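Local coordinates for YrdC-like domain-containing protein (Streptococcus mutans, PDB 3L7V) that is of unknown function but may bind double-stranded RNA and take part in tRNA modification, at residues Asp114-Lys119 / Ile125-Ile130; Leu151-Asp154 / Thr158-Phe161; Ala222-Asp227 / Lys269-Asp274; Lys248-Gln253 / Pro262-Ile267; Lys275-Leu280 / Trp287-Gly292. One frame throughout, in Å; residues are numbered along the deposited sequence.

Interaction 1: Asp114-Lys119 / Ile125-Ile130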
# COMPACT_ATOMS: atom_id res chain seq x y z
N ASP A 114 4.94 13.68 8.96
CA ASP A 114 5.25 12.66 9.98
C ASP A 114 4.14 12.56 11.03
O ASP A 114 3.68 11.46 11.35
CB ASP A 114 6.60 12.96 10.65
CG ASP A 114 7.03 11.86 11.66
OD1 ASP A 114 6.17 11.25 12.32
OD2 ASP A 114 8.25 11.62 11.82
N ALA A 115 3.72 13.71 11.57
CA ALA A 115 2.63 13.80 12.55
C ALA A 115 1.27 13.33 12.00
O ALA A 115 0.48 12.72 12.73
CB ALA A 115 2.51 15.24 13.08
N PHE A 116 1.00 13.66 10.74
CA PHE A 116 -0.21 13.18 10.02
C PHE A 116 -0.30 11.65 10.01
O PHE A 116 -1.34 11.09 10.36
CB PHE A 116 -0.25 13.76 8.59
CG PHE A 116 -1.54 13.47 7.83
CD1 PHE A 116 -2.72 14.11 8.18
CD2 PHE A 116 -1.55 12.58 6.76
CE1 PHE A 116 -3.90 13.85 7.49
CE2 PHE A 116 -2.72 12.32 6.06
CZ PHE A 116 -3.90 12.96 6.43
N TYR A 117 0.79 10.98 9.62
CA TYR A 117 0.87 9.51 9.63
C TYR A 117 0.74 8.85 11.02
O TYR A 117 0.10 7.80 11.16
CB TYR A 117 2.21 9.06 9.04
CG TYR A 117 2.24 8.68 7.57
CD1 TYR A 117 2.72 9.56 6.61
CD2 TYR A 117 1.84 7.41 7.16
CE1 TYR A 117 2.79 9.20 5.27
CE2 TYR A 117 1.90 7.03 5.82
CZ TYR A 117 2.38 7.92 4.89
OH TYR A 117 2.44 7.56 3.56
N GLN A 118 1.39 9.44 12.03
CA GLN A 118 1.38 8.91 13.41
C GLN A 118 -0.03 8.79 13.98
O GLN A 118 -0.34 7.82 14.67
CB GLN A 118 2.23 9.78 14.35
CG GLN A 118 2.39 9.20 15.78
CD GLN A 118 3.22 7.91 15.80
OE1 GLN A 118 4.36 7.89 15.32
NE2 GLN A 118 2.65 6.83 16.36
N LYS A 119 -0.86 9.79 13.70
CA LYS A 119 -2.25 9.76 14.13
C LYS A 119 -3.05 8.66 13.44
O LYS A 119 -3.91 8.02 14.06
CB LYS A 119 -2.93 11.11 13.87
CG LYS A 119 -4.11 11.37 14.79
N ILE A 125 -6.01 3.48 11.12
CA ILE A 125 -6.75 3.79 9.90
C ILE A 125 -5.88 3.56 8.66
O ILE A 125 -4.75 4.05 8.59
CB ILE A 125 -7.24 5.23 9.85
CG1 ILE A 125 -8.07 5.59 11.09
CG2 ILE A 125 -8.08 5.43 8.61
CD1 ILE A 125 -8.25 7.09 11.28
N LEU A 126 -6.44 2.84 7.69
CA LEU A 126 -5.76 2.58 6.42
C LEU A 126 -5.47 3.89 5.65
O LEU A 126 -6.38 4.69 5.39
CB LEU A 126 -6.58 1.57 5.58
CG LEU A 126 -6.46 1.45 4.04
CD1 LEU A 126 -5.06 1.70 3.50
CD2 LEU A 126 -6.96 0.10 3.57
N LEU A 127 -4.21 4.08 5.27
CA LEU A 127 -3.79 5.34 4.62
C LEU A 127 -2.64 5.13 3.63
O LEU A 127 -1.67 4.45 3.96
CB LEU A 127 -3.38 6.36 5.71
CG LEU A 127 -2.75 7.69 5.29
CD1 LEU A 127 -3.83 8.68 4.80
CD2 LEU A 127 -1.98 8.29 6.46
N GLY A 128 -2.73 5.73 2.44
CA GLY A 128 -1.63 5.76 1.48
C GLY A 128 -1.22 7.16 0.99
O GLY A 128 -2.08 7.98 0.64
N CYS A 129 0.08 7.46 0.96
CA CYS A 129 0.55 8.78 0.52
C CYS A 129 1.68 8.66 -0.50
O CYS A 129 2.60 7.85 -0.33
CB CYS A 129 1.02 9.65 1.70
SG CYS A 129 -0.21 10.15 2.97
N ILE A 130 1.62 9.50 -1.53
CA ILE A 130 2.65 9.55 -2.56
C ILE A 130 3.80 10.45 -2.10
O ILE A 130 3.62 11.67 -1.96
CB ILE A 130 2.07 10.08 -3.89
CG1 ILE A 130 0.89 9.21 -4.33
CG2 ILE A 130 3.15 10.13 -4.99
CD1 ILE A 130 0.35 9.58 -5.67
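The ring of Tyr117 overlaps Leu127, whose CD2 methyl lies over one of its faces, displaced toward the rim. This CH-pi contact, with Leu127 CD2 4.3 Å from the centroid of the Tyr117 ring, belongs to the alpha/beta layering of the YrdC-like domain: helix 111-123 lies against the central mixed sheet, and a short loop leads straight from it into strand 127-132. Segments 114-119 and 127-130 run nearly antiparallel, at 162°, with their axes 10.3 Å apart, a spacing that large side chains from both layers can bridge.

Along the strand every second side chain faces the helix, here Leu127 and Cys129, while Gly128 between them has none. The branched end of Leu127 meets two rings. As CD2 sits over Tyr117, CD1 approaches CE2 of Phe116 obliquely at 4.0 Å. With CG anti to the backbone N (chi1 -173°), the Phe116 ring extends to Leu127 and also packs on Leu280 of helix 273-283, making it a shared apolar surface between two helices and the sheet.

Tyr117 suits a buried place because its hydroxyl is satisfied: OH hydrogen-bonds to the carbonyl O of Phe161 on the neighbouring strand 158-163. The chi1 of -96° lies well away from a staggered value and carries the ring toward the strand. Cys129, small and weakly polar, fits beside the phenol end, with SG meeting the ring obliquely, 4.5 Å from its centroid, in a sulfur-aromatic contact. Cys129 CB lies 3.1 Å from Tyr117 OH, a short approach.

Interaction 2: Leu151-Asp154 / Thr158-Phe161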
# COMPACT_ATOMS: atom_id res chain seq x y z
N LEU A 151 9.49 -1.10 -11.65
CA LEU A 151 8.11 -1.56 -11.42
C LEU A 151 7.45 -1.11 -10.09
O LEU A 151 6.26 -1.36 -9.88
CB LEU A 151 8.00 -3.09 -11.58
CG LEU A 151 8.17 -3.71 -12.98
CD1 LEU A 151 7.30 -3.01 -14.02
CD2 LEU A 151 9.61 -3.68 -13.40
N MSE A 152 8.19 -0.45 -9.20
CA MSE A 152 7.58 0.04 -7.96
C MSE A 152 7.90 1.51 -7.60
O MSE A 152 7.59 1.97 -6.50
CB MSE A 152 7.85 -0.91 -6.79
CG MSE A 152 9.18 -1.66 -6.83
SE MSE A 152 10.73 -0.56 -6.37
CE MSE A 152 9.95 0.44 -4.85
N THR A 153 8.52 2.24 -8.52
CA THR A 153 8.57 3.69 -8.49
C THR A 153 8.11 4.19 -9.85
O THR A 153 8.13 3.43 -10.83
CB THR A 153 9.99 4.26 -8.21
OG1 THR A 153 10.82 4.11 -9.36
CG2 THR A 153 10.64 3.58 -7.02
N ASP A 154 7.69 5.44 -9.93
CA ASP A 154 7.38 6.03 -11.22
C ASP A 154 8.61 6.77 -11.75
O ASP A 154 9.68 6.73 -11.14
CB ASP A 154 6.16 6.96 -11.14
CG ASP A 154 6.42 8.22 -10.33
OD1 ASP A 154 5.62 9.16 -10.43
OD2 ASP A 154 7.43 8.28 -9.59
N THR A 158 8.93 8.63 -7.25
CA THR A 158 8.03 8.59 -6.10
C THR A 158 7.40 7.20 -5.97
O THR A 158 7.38 6.44 -6.95
CB THR A 158 6.91 9.66 -6.22
OG1 THR A 158 6.16 9.47 -7.43
CG2 THR A 158 7.50 11.08 -6.24
N SER A 159 6.92 6.86 -4.77
CA SER A 159 6.08 5.67 -4.56
C SER A 159 4.90 5.99 -3.64
O SER A 159 4.88 7.06 -2.99
CB SER A 159 6.87 4.51 -3.93
OG SER A 159 7.98 4.11 -4.72
N CYS A 160 3.91 5.08 -3.59
CA CYS A 160 2.83 5.15 -2.61
C CYS A 160 3.16 4.28 -1.39
O CYS A 160 3.24 3.05 -1.52
CB CYS A 160 1.49 4.70 -3.23
SG CYS A 160 0.06 4.80 -2.07
N PHE A 161 3.33 4.90 -0.22
CA PHE A 161 3.64 4.18 1.02
C PHE A 161 2.37 4.00 1.88
O PHE A 161 1.71 4.98 2.23
CB PHE A 161 4.71 4.94 1.84
CG PHE A 161 6.09 4.95 1.20
CD1 PHE A 161 7.04 4.00 1.56
CD2 PHE A 161 6.43 5.91 0.27
CE1 PHE A 161 8.29 4.01 0.99
CE2 PHE A 161 7.69 5.92 -0.32
CZ PHE A 161 8.62 4.97 0.04
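One carboxylate oxygen of Asp154, OD2, accepts two hydrogen bonds from Thr158. The backbone N of Thr158 donates to OD2 at 2.8 Å and meets it nearly in line with the C-O bond. Thr158 OG1 gives the second bond, also 2.8 Å, but comes from above the carboxylate plane, so the two donors reach one oxygen from different directions. The Thr158 side chain can do this because OG1 sits between its own N and carbonyl carbon (chi1 58°), the rotamer that turns hydroxyl and amide to a common acceptor. Threonine also suits the strand through its beta-branch.

In return, Asp154 N donates to Thr158 O at 3.2 Å, in the carbonyl plane. Asp154 and Thr158 therefore hold each other by a reciprocal pair of N-H bonds in which a side-chain oxygen stands where an antiparallel strand would offer a carbonyl. The exchange closes the turn by which the chain leaves helix 149-152 and enters strand 158-163, an inner strand of the YrdC-like sheet lying between strands 94-96 and 127-132.

One residue further on, Ser159 OG donates to the carbonyl O of selenomethionine Met152 at 2.8 Å, in the carbonyl plane and on a lone pair. The Thr153 CG2 methyl rests 3.6 Å from Ser159 OG, while Thr153 OG1 is taken up by Glu149 O.

In the next shell, Trp133 NE1 hydrogen-bonds to Ser159 OG, fixing the buried hydroxyl from a second direction. Beyond Asp154, its OD1 has a long, weak ion pair with Arg156 NH1.

Interaction 3: Ala222-Asp227 / Lys269-Asp274. With SO4 (sulfate ion), chain G.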
# COMPACT_ATOMS: atom_id res chain seq x y z
N ALA A 222 -15.73 -8.99 5.41
CA ALA A 222 -17.12 -8.60 5.64
C ALA A 222 -17.32 -7.86 6.97
O ALA A 222 -18.11 -6.91 7.04
CB ALA A 222 -18.03 -9.81 5.56
N SER A 223 -16.58 -8.26 8.01
CA SER A 223 -16.72 -7.64 9.33
C SER A 223 -16.21 -6.21 9.42
O SER A 223 -16.49 -5.51 10.40
CB SER A 223 -16.02 -8.49 10.41
OG SER A 223 -14.62 -8.24 10.44
N ILE A 224 -15.44 -5.78 8.42
CA ILE A 224 -14.90 -4.43 8.41
C ILE A 224 -16.00 -3.37 8.14
O ILE A 224 -15.93 -2.25 8.66
CB ILE A 224 -13.74 -4.30 7.40
CG1 ILE A 224 -12.63 -5.31 7.72
CG2 ILE A 224 -13.18 -2.86 7.36
CD1 ILE A 224 -11.97 -5.14 9.11
N GLN A 225 -17.01 -3.71 7.34
CA GLN A 225 -18.07 -2.73 7.04
C GLN A 225 -19.48 -3.31 7.25
O GLN A 225 -20.26 -3.43 6.30
CB GLN A 225 -17.90 -2.18 5.61
CG GLN A 225 -16.47 -1.78 5.27
CD GLN A 225 -16.34 -1.20 3.87
OE1 GLN A 225 -16.93 -0.17 3.56
NE2 GLN A 225 -15.56 -1.88 3.02
N PRO A 226 -19.81 -3.65 8.50
CA PRO A 226 -21.07 -4.35 8.79
C PRO A 226 -22.31 -3.50 8.50
O PRO A 226 -23.42 -4.02 8.39
CB PRO A 226 -20.99 -4.64 10.31
CG PRO A 226 -19.63 -4.19 10.74
CD PRO A 226 -19.11 -3.24 9.72
N ASP A 227 -22.12 -2.20 8.40
CA ASP A 227 -23.23 -1.28 8.17
C ASP A 227 -23.48 -1.03 6.68
O ASP A 227 -24.35 -0.23 6.33
CB ASP A 227 -22.96 0.04 8.89
CG ASP A 227 -21.64 0.67 8.46
OD1 ASP A 227 -21.67 1.82 7.95
OD2 ASP A 227 -20.58 0.03 8.62
N LYS A 269 -10.96 8.62 -3.49
CA LYS A 269 -11.93 8.43 -2.40
C LYS A 269 -11.91 6.97 -1.91
O LYS A 269 -11.60 6.06 -2.68
CB LYS A 269 -13.33 8.82 -2.94
CG LYS A 269 -14.43 9.01 -1.93
CD LYS A 269 -15.70 9.52 -2.62
CE LYS A 269 -16.86 9.63 -1.63
NZ LYS A 269 -18.07 10.30 -2.22
N GLY A 270 -12.23 6.72 -0.64
CA GLY A 270 -12.19 5.36 -0.13
C GLY A 270 -12.54 5.16 1.34
O GLY A 270 -13.10 6.05 1.99
N LEU A 271 -12.23 3.97 1.86
CA LEU A 271 -12.54 3.60 3.25
C LEU A 271 -12.16 4.72 4.25
O LEU A 271 -11.04 5.23 4.24
CB LEU A 271 -11.82 2.30 3.63
CG LEU A 271 -12.23 1.66 4.97
CD1 LEU A 271 -13.66 1.13 4.93
CD2 LEU A 271 -11.27 0.55 5.41
N ASP A 272 -13.11 5.10 5.11
CA ASP A 272 -12.90 6.10 6.17
C ASP A 272 -12.52 7.50 5.71
O ASP A 272 -11.84 8.23 6.44
CB ASP A 272 -11.86 5.62 7.20
CG ASP A 272 -12.43 4.61 8.19
OD1 ASP A 272 -13.66 4.58 8.39
OD2 ASP A 272 -11.62 3.86 8.78
N ILE A 273 -12.96 7.90 4.52
CA ILE A 273 -12.61 9.22 4.00
C ILE A 273 -13.04 10.35 4.97
O ILE A 273 -12.37 11.37 5.08
CB ILE A 273 -13.17 9.44 2.55
CG1 ILE A 273 -12.74 10.81 2.00
CG2 ILE A 273 -14.69 9.26 2.51
CD1 ILE A 273 -11.22 10.98 1.88
N ASP A 274 -14.16 10.15 5.67
CA ASP A 274 -14.63 11.15 6.62
C ASP A 274 -13.64 11.43 7.78
O ASP A 274 -13.42 12.59 8.16
CB ASP A 274 -16.03 10.77 7.17
CG ASP A 274 -16.01 9.48 7.99
OD1 ASP A 274 -16.71 9.42 9.02
OD2 ASP A 274 -15.30 8.52 7.62
S SO4 G . -12.28 7.69 -7.39
O1 SO4 G . -11.26 8.34 -6.58
O2 SO4 G . -13.02 8.71 -8.12
O3 SO4 G . -11.66 6.77 -8.33
O4 SO4 G . -13.20 6.96 -6.51
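The backbone N of Lys269 donates to O1 of a sulfate ion at 3.1 Å, with an N-H...O angle of 156°. The sulfate probably comes from the crystallisation liquor; it meets the main chain here, and the extended Lys269 chain does not bond to it.

Between the two segments the contact is slight, van der Waals packing of a leucine on a carboxamide and an isoleucine. Leu271 reaches across with CD1, which lies 3.7 Å from CD of the Gln225 carboxamide, the two side chains approaching at a slant. The other methyl, CD2, comes to 4.4 Å from CG2 of Ile224. Glutamine suits this half-exposed place: it offers its CG methylene and the flat amide to the leucine, while its NE2 hydrogen-bonds to the carbonyl O of Tyr234. A further sulfate lies about 4 Å from the Gln225 side chain.

Leu271 is presented by a type II beta turn from Gly270 to Ile273. Asp272 takes the third position, with the left-handed backbone conformation (phi 61°) expected there, and stands at the N-cap position of the next helix, though its side chain makes no capping bond.

The contact thus lies at the surface, where the chain about the end of helix 218-223 meets the turn linking strand 265-268 to helix 273-283.

Interaction 4: Lys248-Gln253 / Pro262-Ile267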
# COMPACT_ATOMS: atom_id res chain seq x y z
N LYS A 248 8.62 16.71 -6.30
CA LYS A 248 9.28 17.30 -5.13
C LYS A 248 8.32 17.42 -3.93
O LYS A 248 7.14 17.73 -4.11
CB LYS A 248 9.87 18.67 -5.49
N LEU A 249 8.82 17.16 -2.72
CA LEU A 249 8.03 17.29 -1.48
C LEU A 249 7.34 18.67 -1.36
O LEU A 249 7.94 19.69 -1.70
CB LEU A 249 8.95 17.05 -0.26
CG LEU A 249 8.36 16.75 1.13
CD1 LEU A 249 7.42 15.55 1.08
CD2 LEU A 249 9.48 16.51 2.16
N ILE A 250 6.09 18.69 -0.91
CA ILE A 250 5.40 19.95 -0.57
C ILE A 250 6.09 20.64 0.60
O ILE A 250 6.74 19.98 1.42
CB ILE A 250 3.92 19.72 -0.18
CG1 ILE A 250 3.84 18.84 1.08
CG2 ILE A 250 3.11 19.14 -1.35
CD1 ILE A 250 2.46 18.69 1.68
N PRO A 251 5.95 21.98 0.70
CA PRO A 251 6.55 22.78 1.79
C PRO A 251 5.87 22.59 3.14
O PRO A 251 4.70 22.18 3.18
CB PRO A 251 6.33 24.23 1.32
CG PRO A 251 6.04 24.15 -0.12
CD PRO A 251 5.37 22.84 -0.34
N GLN A 252 6.61 22.88 4.21
CA GLN A 252 6.04 23.01 5.55
C GLN A 252 5.16 24.24 5.62
O GLN A 252 5.58 25.32 5.21
CB GLN A 252 7.14 23.17 6.60
CG GLN A 252 7.51 21.92 7.37
CD GLN A 252 6.56 21.61 8.52
OE1 GLN A 252 6.41 22.38 9.47
NE2 GLN A 252 5.92 20.45 8.44
N GLN A 253 3.96 24.09 6.16
CA GLN A 253 3.05 25.22 6.32
C GLN A 253 3.28 26.01 7.63
O GLN A 253 3.72 27.15 7.59
CB GLN A 253 1.58 24.77 6.19
CG GLN A 253 1.22 24.35 4.76
CD GLN A 253 -0.22 23.89 4.59
OE1 GLN A 253 -1.13 24.40 5.24
NE2 GLN A 253 -0.43 22.91 3.71
N PRO A 262 2.53 24.85 -3.07
CA PRO A 262 1.73 23.63 -3.24
C PRO A 262 1.30 23.00 -1.91
O PRO A 262 1.90 23.31 -0.87
CB PRO A 262 2.69 22.67 -3.97
CG PRO A 262 3.82 23.52 -4.48
CD PRO A 262 3.92 24.66 -3.51
N CYS A 263 0.30 22.13 -1.95
CA CYS A 263 -0.30 21.58 -0.73
C CYS A 263 -0.79 20.14 -0.91
O CYS A 263 -0.85 19.64 -2.04
CB CYS A 263 -1.46 22.49 -0.28
SG CYS A 263 -2.81 22.63 -1.47
N PRO A 264 -1.15 19.45 0.19
CA PRO A 264 -1.65 18.06 0.09
C PRO A 264 -2.87 17.97 -0.82
O PRO A 264 -3.67 18.90 -0.80
CB PRO A 264 -2.07 17.72 1.52
CG PRO A 264 -1.30 18.69 2.41
CD PRO A 264 -1.05 19.92 1.59
N VAL A 265 -3.04 16.87 -1.58
CA VAL A 265 -4.22 16.70 -2.45
C VAL A 265 -4.86 15.29 -2.36
O VAL A 265 -4.20 14.30 -2.65
CB VAL A 265 -3.87 16.95 -3.93
CG1 VAL A 265 -5.11 16.72 -4.82
CG2 VAL A 265 -3.29 18.36 -4.14
N VAL A 266 -6.13 15.21 -2.00
CA VAL A 266 -6.81 13.91 -2.00
C VAL A 266 -7.13 13.51 -3.45
O VAL A 266 -7.91 14.19 -4.11
CB VAL A 266 -8.09 13.92 -1.13
CG1 VAL A 266 -8.87 12.59 -1.25
CG2 VAL A 266 -7.76 14.25 0.33
N ILE A 267 -6.53 12.42 -3.94
CA ILE A 267 -6.73 12.00 -5.34
C ILE A 267 -7.62 10.75 -5.55
O ILE A 267 -8.07 10.47 -6.67
CB ILE A 267 -5.39 11.91 -6.15
CG1 ILE A 267 -4.34 11.04 -5.45
CG2 ILE A 267 -4.79 13.30 -6.40
CD1 ILE A 267 -4.56 9.59 -5.62
O HOH W 1 1.92 22.59 1.84
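Ile250 and Pro264 meet at about a right angle, the CD1 methyl of Ile250 resting 3.7 Å from CD of the proline ring. The isoleucine has CG1 between the backbone N and the carbonyl carbon (chi1 62°), which sends CD1 to Pro264, while CG2 touches the backbone of Cys263. Two further prolines, Pro251 and Pro262, also cross nearly perpendicularly, with their CD atoms 3.9 Å apart. The peptide before Pro262 is cis, a geometry that proline tolerates better than other residues.

Gln253 comes from the opposite direction to Pro264, and its extended chain brings NE2 3.7 Å from Pro264 CD. That amide nitrogen is well used: it donates to Ser286 O and to a water 3.0 Å away. The same water donates to Pro251 O at 3.1 Å and to Pro262 O at 2.8 Å, tying both segments together.

The contact joins the loop after strand 239-241 to the lead-in of strand 265-268, with the touching parts 89° apart. Running at nearly a right angle and rich in prolines, which lack an N-H, the two parts meet through side chains and a water instead of strand pairing: rigid rings and an isoleucine supply the apolar surface, and the glutamine amide and water supply the polar link.

Interaction 5: Lys275-Leu280 / Trp287-Gly292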
# COMPACT_ATOMS: atom_id res chain seq x y z
N LYS A 275 -13.05 10.39 8.36
CA LYS A 275 -12.06 10.58 9.42
C LYS A 275 -10.76 11.19 8.91
O LYS A 275 -10.11 11.96 9.61
CB LYS A 275 -11.75 9.27 10.14
CG LYS A 275 -12.91 8.70 10.97
CD LYS A 275 -12.63 7.26 11.38
CE LYS A 275 -13.79 6.67 12.17
NZ LYS A 275 -13.55 5.24 12.53
N ILE A 276 -10.39 10.85 7.69
CA ILE A 276 -9.15 11.37 7.10
C ILE A 276 -9.19 12.87 6.75
O ILE A 276 -8.19 13.57 6.89
CB ILE A 276 -8.71 10.47 5.90
CG1 ILE A 276 -8.36 9.08 6.45
CG2 ILE A 276 -7.54 11.09 5.16
CD1 ILE A 276 -8.23 7.98 5.43
N MSE A 277 -10.33 13.36 6.28
CA MSE A 277 -10.48 14.78 5.98
C MSE A 277 -10.52 15.62 7.27
O MSE A 277 -9.96 16.72 7.33
CB MSE A 277 -11.72 15.03 5.10
CG MSE A 277 -11.69 14.33 3.71
SE MSE A 277 -13.19 14.83 2.50
CE MSE A 277 -14.68 14.13 3.54
N MSE A 278 -11.15 15.09 8.31
CA MSE A 278 -11.11 15.69 9.64
C MSE A 278 -9.66 15.82 10.15
O MSE A 278 -9.31 16.84 10.75
CB MSE A 278 -11.98 14.89 10.62
CG MSE A 278 -12.23 15.58 11.97
SE MSE A 278 -13.34 17.22 11.87
CE MSE A 278 -11.97 18.60 12.01
N HIS A 279 -8.82 14.82 9.90
CA HIS A 279 -7.42 14.88 10.32
C HIS A 279 -6.62 15.83 9.43
O HIS A 279 -5.69 16.48 9.89
CB HIS A 279 -6.75 13.50 10.30
CG HIS A 279 -7.21 12.59 11.39
ND1 HIS A 279 -7.42 11.24 11.19
CD2 HIS A 279 -7.49 12.82 12.70
CE1 HIS A 279 -7.82 10.68 12.32
NE2 HIS A 279 -7.87 11.62 13.25
N LEU A 280 -6.97 15.91 8.15
CA LEU A 280 -6.29 16.86 7.29
C LEU A 280 -6.53 18.28 7.81
O LEU A 280 -5.60 19.07 7.88
CB LEU A 280 -6.73 16.75 5.83
CG LEU A 280 -6.09 15.60 5.03
CD1 LEU A 280 -6.98 15.18 3.85
CD2 LEU A 280 -4.67 15.96 4.57
N TRP A 287 -5.42 22.66 2.05
CA TRP A 287 -5.42 21.43 1.23
C TRP A 287 -6.53 21.37 0.14
O TRP A 287 -7.49 22.13 0.19
CB TRP A 287 -5.42 20.14 2.10
CG TRP A 287 -6.65 19.90 3.00
CD1 TRP A 287 -6.84 20.37 4.28
CD2 TRP A 287 -7.81 19.11 2.70
NE1 TRP A 287 -8.04 19.92 4.78
CE2 TRP A 287 -8.66 19.15 3.83
CE3 TRP A 287 -8.22 18.36 1.58
CZ2 TRP A 287 -9.90 18.48 3.86
CZ3 TRP A 287 -9.45 17.69 1.62
CH2 TRP A 287 -10.27 17.76 2.75
N ASN A 288 -6.37 20.46 -0.83
CA ASN A 288 -7.27 20.35 -1.99
C ASN A 288 -7.96 18.99 -2.09
O ASN A 288 -7.40 17.97 -1.71
CB ASN A 288 -6.50 20.57 -3.31
CG ASN A 288 -6.08 22.02 -3.54
OD1 ASN A 288 -5.59 22.37 -4.62
ND2 ASN A 288 -6.28 22.87 -2.54
N TYR A 289 -9.18 18.97 -2.64
CA TYR A 289 -9.87 17.70 -2.89
C TYR A 289 -10.05 17.53 -4.40
O TYR A 289 -10.70 18.38 -5.03
CB TYR A 289 -11.22 17.66 -2.14
CG TYR A 289 -12.02 16.40 -2.36
CD1 TYR A 289 -11.94 15.33 -1.47
CD2 TYR A 289 -12.86 16.26 -3.47
CE1 TYR A 289 -12.66 14.17 -1.68
CE2 TYR A 289 -13.59 15.12 -3.68
CZ TYR A 289 -13.49 14.07 -2.79
OH TYR A 289 -14.22 12.92 -3.00
N ARG A 290 -9.47 16.47 -4.99
CA ARG A 290 -9.55 16.22 -6.44
C ARG A 290 -9.83 14.75 -6.83
O ARG A 290 -8.96 14.05 -7.34
CB ARG A 290 -8.27 16.71 -7.17
CG ARG A 290 -7.96 18.22 -7.07
CD ARG A 290 -8.92 19.08 -7.91
NE ARG A 290 -8.54 20.51 -7.93
CZ ARG A 290 -8.88 21.39 -6.99
NH1 ARG A 290 -9.59 21.00 -5.94
NH2 ARG A 290 -8.51 22.66 -7.08
N GLN A 291 -11.06 14.30 -6.63
CA GLN A 291 -11.46 12.91 -6.93
C GLN A 291 -11.13 12.51 -8.37
O GLN A 291 -11.41 13.24 -9.32
CB GLN A 291 -12.96 12.71 -6.65
CG GLN A 291 -13.35 11.28 -6.30
CD GLN A 291 -14.86 11.09 -6.05
OE1 GLN A 291 -15.45 10.11 -6.52
NE2 GLN A 291 -15.47 12.02 -5.31
N GLY A 292 -10.52 11.33 -8.54
CA GLY A 292 -10.36 10.74 -9.85
C GLY A 292 -9.05 11.08 -10.54
O GLY A 292 -8.87 10.78 -11.71
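Trp287 has CG between its backbone N and carbonyl carbon (chi1 63°), which swings the indole back toward helix 273-283. The selenomethionine Met277 has CG anti to its carbonyl carbon (chi1 -62°) and is extended at chi2 (-173°), which lays CB, CG and SE along the far end of the indole. Leu280 lies over one face of the indole: its CB is 3.7 Å from the centroid of the five-membered ring, close to the normal, in a CH-pi contact. The leucine CD1 reaches further, to CE3 of the six-membered ring at 4.1 Å. Met277 crosses the indole at about a right angle, with CG 3.8 Å from Trp287 CH2.

These residues join the helix and second strand of a beta-alpha-beta unit made of strand 265-268, helix 273-283 and strand 288-289, where the two strands lie side by side and parallel. Tryptophan suits the entrance to the short last strand because its broad surface spans nearly one helical turn, from Met277 to Leu280.

The selenium touches two rings as Met-aromatic contacts. It is at the edge of the six-membered ring of Trp287, and oblique to Tyr289, where SE lies 4.2 Å from CD1. In the segment after the strand, Gln291 NE2 gives a weak hydrogen bond to Tyr289 OH, at the edge of the ring.

Overall arrangement
Interactions 1 and 2 are buried on neighbouring strands, 127-132 and 158-163, and touch through Tyr117 OH and Phe161 O; the first is made of rings and methyls, the second almost wholly of hydrogen bonds that close a turn. Interaction 5 packs helix 273-283 on the last strand, and its Leu280 also meets Phe116 of interaction 1, so both helices share one apolar layer. Interaction 4 is partly buried and combines proline packing with a bridging water; its strand pairs with the segment of interaction 5 through probable bonds of Val266 with Asn288 and Arg290. Interaction 3, at the surface, is the slightest, and involves the turn leading into the helix of interaction 5.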